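Local coordinates for uncharacterized protein ycf41 (Synechococcus elongatus PCC 6301, PDB 3KOJ) that probably binds single-stranded DNA, being built around an SSB domain of the OB-fold clan, at residues V20-L26 against L67-L73. The protein carries 1 engineered substitution. Residues are numbered along the deposited sequence; the frame is centred on the assembly and turned at random.
Sequences VVEAPQL and LQDRCRL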
loop_
_atom_site.group_PDB
_atom_site.type_symbol
_atom_site.label_atom_id
_atom_site.label_comp_id
_atom_site.label_asym_id
_atom_site.label_seq_id
_atom_site.Cartn_x
_atom_site.Cartn_y
_atom_site.Cartn_z
ATOM N N VAL B 20 16.619 -10.766 4.086
ATOM C CA VAL B 20 17.256 -10.565 5.389
ATOM C C VAL B 20 18.779 -10.658 5.213
ATOM O O VAL B 20 19.290 -11.685 4.767
ATOM C CB VAL B 20 16.783 -11.649 6.394
ATOM C CG1 VAL B 20 17.456 -11.456 7.752
ATOM C CG2 VAL B 20 15.264 -11.589 6.537
ATOM N N VAL B 21 19.500 -9.588 5.545
ATOM C CA VAL B 21 20.957 -9.599 5.404
ATOM C C VAL B 21 21.702 -9.436 6.725
ATOM O O VAL B 21 22.928 -9.503 6.772
ATOM C CB VAL B 21 21.432 -8.543 4.395
ATOM C CG1 VAL B 21 20.831 -8.850 3.026
ATOM C CG2 VAL B 21 21.043 -7.154 4.863
ATOM N N GLU B 22 20.956 -9.187 7.795
ATOM C CA GLU B 22 21.547 -9.129 9.124
ATOM C C GLU B 22 20.506 -9.769 10.019
ATOM O O GLU B 22 19.371 -9.286 10.128
ATOM C CB GLU B 22 21.867 -7.708 9.597
ATOM C CG GLU B 22 22.754 -7.748 10.850
ATOM C CD GLU B 22 23.474 -6.443 11.151
ATOM O OE1 GLU B 22 24.003 -5.814 10.210
ATOM O OE2 GLU B 22 23.531 -6.056 12.338
ATOM N N ALA B 23 20.894 -10.883 10.625
ATOM C CA ALA B 23 20.002 -11.642 11.488
ATOM C C ALA B 23 19.414 -10.814 12.619
ATOM O O ALA B 23 20.078 -9.955 13.199
ATOM C CB ALA B 23 20.739 -12.858 12.056
ATOM N N PRO B 24 18.141 -11.061 12.939
ATOM C CA PRO B 24 17.444 -10.349 14.007
ATOM C C PRO B 24 18.102 -10.554 15.368
ATOM O O PRO B 24 18.541 -11.658 15.700
ATOM C CB PRO B 24 16.028 -10.933 13.950
ATOM C CG PRO B 24 16.219 -12.274 13.312
ATOM C CD PRO B 24 17.226 -11.982 12.244
ATOM N N GLN B 25 18.188 -9.469 16.131
ATOM C CA GLN B 25 18.751 -9.482 17.477
ATOM C C GLN B 25 17.630 -8.988 18.376
ATOM O O GLN B 25 16.985 -7.980 18.072
ATOM C CB GLN B 25 19.949 -8.533 17.575
ATOM C CG GLN B 25 21.093 -8.865 16.632
ATOM C CD GLN B 25 21.639 -10.262 16.848
ATOM O OE1 GLN B 25 21.527 -11.130 15.978
ATOM N NE2 GLN B 25 22.234 -10.490 18.013
ATOM N N LEU B 26 17.393 -9.690 19.479
ATOM C CA LEU B 26 16.321 -9.314 20.388
ATOM C C LEU B 26 16.791 -8.745 21.720
ATOM O O LEU B 26 17.816 -9.152 22.263
ATOM C CB LEU B 26 15.415 -10.524 20.646
ATOM C CG LEU B 26 13.930 -10.349 20.313
ATOM C CD1 LEU B 26 13.215 -11.679 20.442
ATOM C CD2 LEU B 26 13.312 -9.315 21.237
ATOM N N LEU B 67 9.805 -12.216 14.292
ATOM C CA LEU B 67 10.970 -11.925 13.460
ATOM C C LEU B 67 12.157 -12.795 13.867
ATOM O O LEU B 67 12.768 -13.463 13.034
ATOM C CB LEU B 67 11.358 -10.444 13.578
ATOM C CG LEU B 67 10.397 -9.421 12.965
ATOM C CD1 LEU B 67 10.899 -8.004 13.244
ATOM C CD2 LEU B 67 10.284 -9.667 11.463
ATOM N N GLN B 68 12.479 -12.784 15.155
ATOM C CA GLN B 68 13.598 -13.567 15.671
ATOM C C GLN B 68 13.392 -15.058 15.465
ATOM O O GLN B 68 14.339 -15.799 15.200
ATOM C CB GLN B 68 13.796 -13.289 17.166
ATOM C CG GLN B 68 14.613 -14.353 17.896
ATOM C CD GLN B 68 13.758 -15.510 18.392
ATOM O OE1 GLN B 68 14.190 -16.664 18.389
ATOM N NE2 GLN B 68 12.542 -15.200 18.836
ATOM N N ASP B 69 12.145 -15.491 15.589
ATOM C CA ASP B 69 11.813 -16.897 15.453
ATOM C C ASP B 69 11.875 -17.414 14.024
ATOM O O ASP B 69 12.354 -18.520 13.776
ATOM C CB ASP B 69 10.408 -17.139 16.013
ATOM C CG ASP B 69 9.996 -18.597 15.955
ATOM O OD1 ASP B 69 10.631 -19.422 16.644
ATOM O OD2 ASP B 69 9.037 -18.917 15.221
ATOM N N ARG B 70 11.417 -16.592 13.086
ATOM C CA ARG B 70 11.334 -16.977 11.682
ATOM C C ARG B 70 12.365 -16.451 10.680
ATOM O O ARG B 70 12.777 -17.176 9.773
ATOM C CB ARG B 70 9.945 -16.601 11.165
ATOM C CG ARG B 70 8.795 -17.173 11.976
ATOM C CD ARG B 70 8.702 -18.664 11.759
ATOM N NE ARG B 70 8.495 -18.963 10.345
ATOM C CZ ARG B 70 7.332 -18.826 9.713
ATOM N NH1 ARG B 70 6.260 -18.403 10.370
ATOM N NH2 ARG B 70 7.245 -19.103 8.418
ATOM N N CYS B 71 12.765 -15.195 10.825
ATOM C CA CYS B 71 13.694 -14.600 9.873
ATOM C C CYS B 71 15.155 -14.994 10.014
ATOM O O CYS B 71 15.778 -14.760 11.046
ATOM C CB CYS B 71 13.561 -13.078 9.914
ATOM S SG CYS B 71 11.905 -12.483 9.483
ATOM N N ARG B 72 15.692 -15.587 8.950
ATOM C CA ARG B 72 17.086 -16.015 8.904
ATOM C C ARG B 72 17.765 -15.402 7.687
ATOM O O ARG B 72 17.089 -14.976 6.748
ATOM C CB ARG B 72 17.166 -17.541 8.842
ATOM C CG ARG B 72 16.776 -18.205 10.155
ATOM C CD ARG B 72 17.757 -17.814 11.260
ATOM N NE ARG B 72 17.347 -18.289 12.579
ATOM C CZ ARG B 72 16.559 -17.617 13.414
ATOM N NH1 ARG B 72 16.087 -16.422 13.077
ATOM N NH2 ARG B 72 16.242 -18.140 14.591
ATOM N N LEU B 73 19.095 -15.351 7.711
ATOM C CA LEU B 73 19.848 -14.773 6.610
ATOM C C LEU B 73 19.421 -15.354 5.276
ATOM O O LEU B 73 19.238 -16.558 5.141
ATOM C CB LEU B 73 21.357 -14.989 6.798
ATOM C CG LEU B 73 22.025 -14.272 7.973
ATOM C CD1 LEU B 73 23.532 -14.523 7.928
ATOM C CD2 LEU B 73 21.731 -12.784 7.906
#
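P24 meets the guanidinium of R72 obliquely, its CG lying 4.2 Å from R72 NH1, while Q68 O and C71 O lie close to the plane of that flat group, on its NH1/NH2 side. R72 NH1 reaches Q68 O at 2.8 Å. R72 NH2 binds the same Q68 O at 3.1 Å, nearly in line with the C=O bond. R72 NH1 also donates to C71 O at 2.6 Å, from above the carbonyl plane. A bend at chi2 (-63°) folds the arginine back over the last helical turn, where several N-H groups on one plane suit carbonyls at and just beyond the helix end; its positive charge would probably suit the partial negative charge of the helix C-terminus.

Proline suits the strand side because its rigid, compact ring fits against this turn: P24 CD lies 3.4 Å from C71 O, and CG also approaches L67 O. L26 and Q68 cross at about a right angle, with L26 CD1 3.7 Å from Q68 CB, so the glutamine's methylene part serves as an apolar surface. Against the loop after the helix, V20 sets its CB 3.4 Å from R72 O, and its CG2 meets CB of the small C71. L73 starts off beside the other segment, but leucine is long enough for CD2 to return and cover the backbone from V21 to A23, 3.4 Å from A23 N.

The contact lays the end of helix 62-70 and the following loop along strand 12-28, as in OB folds, where a helix packs against the barrel. V20 pairs through its backbone with N74 and D75, R72 N binds D75 OD2, and V21 and E22 form a classic bulge opposite V40 of strand 35-43.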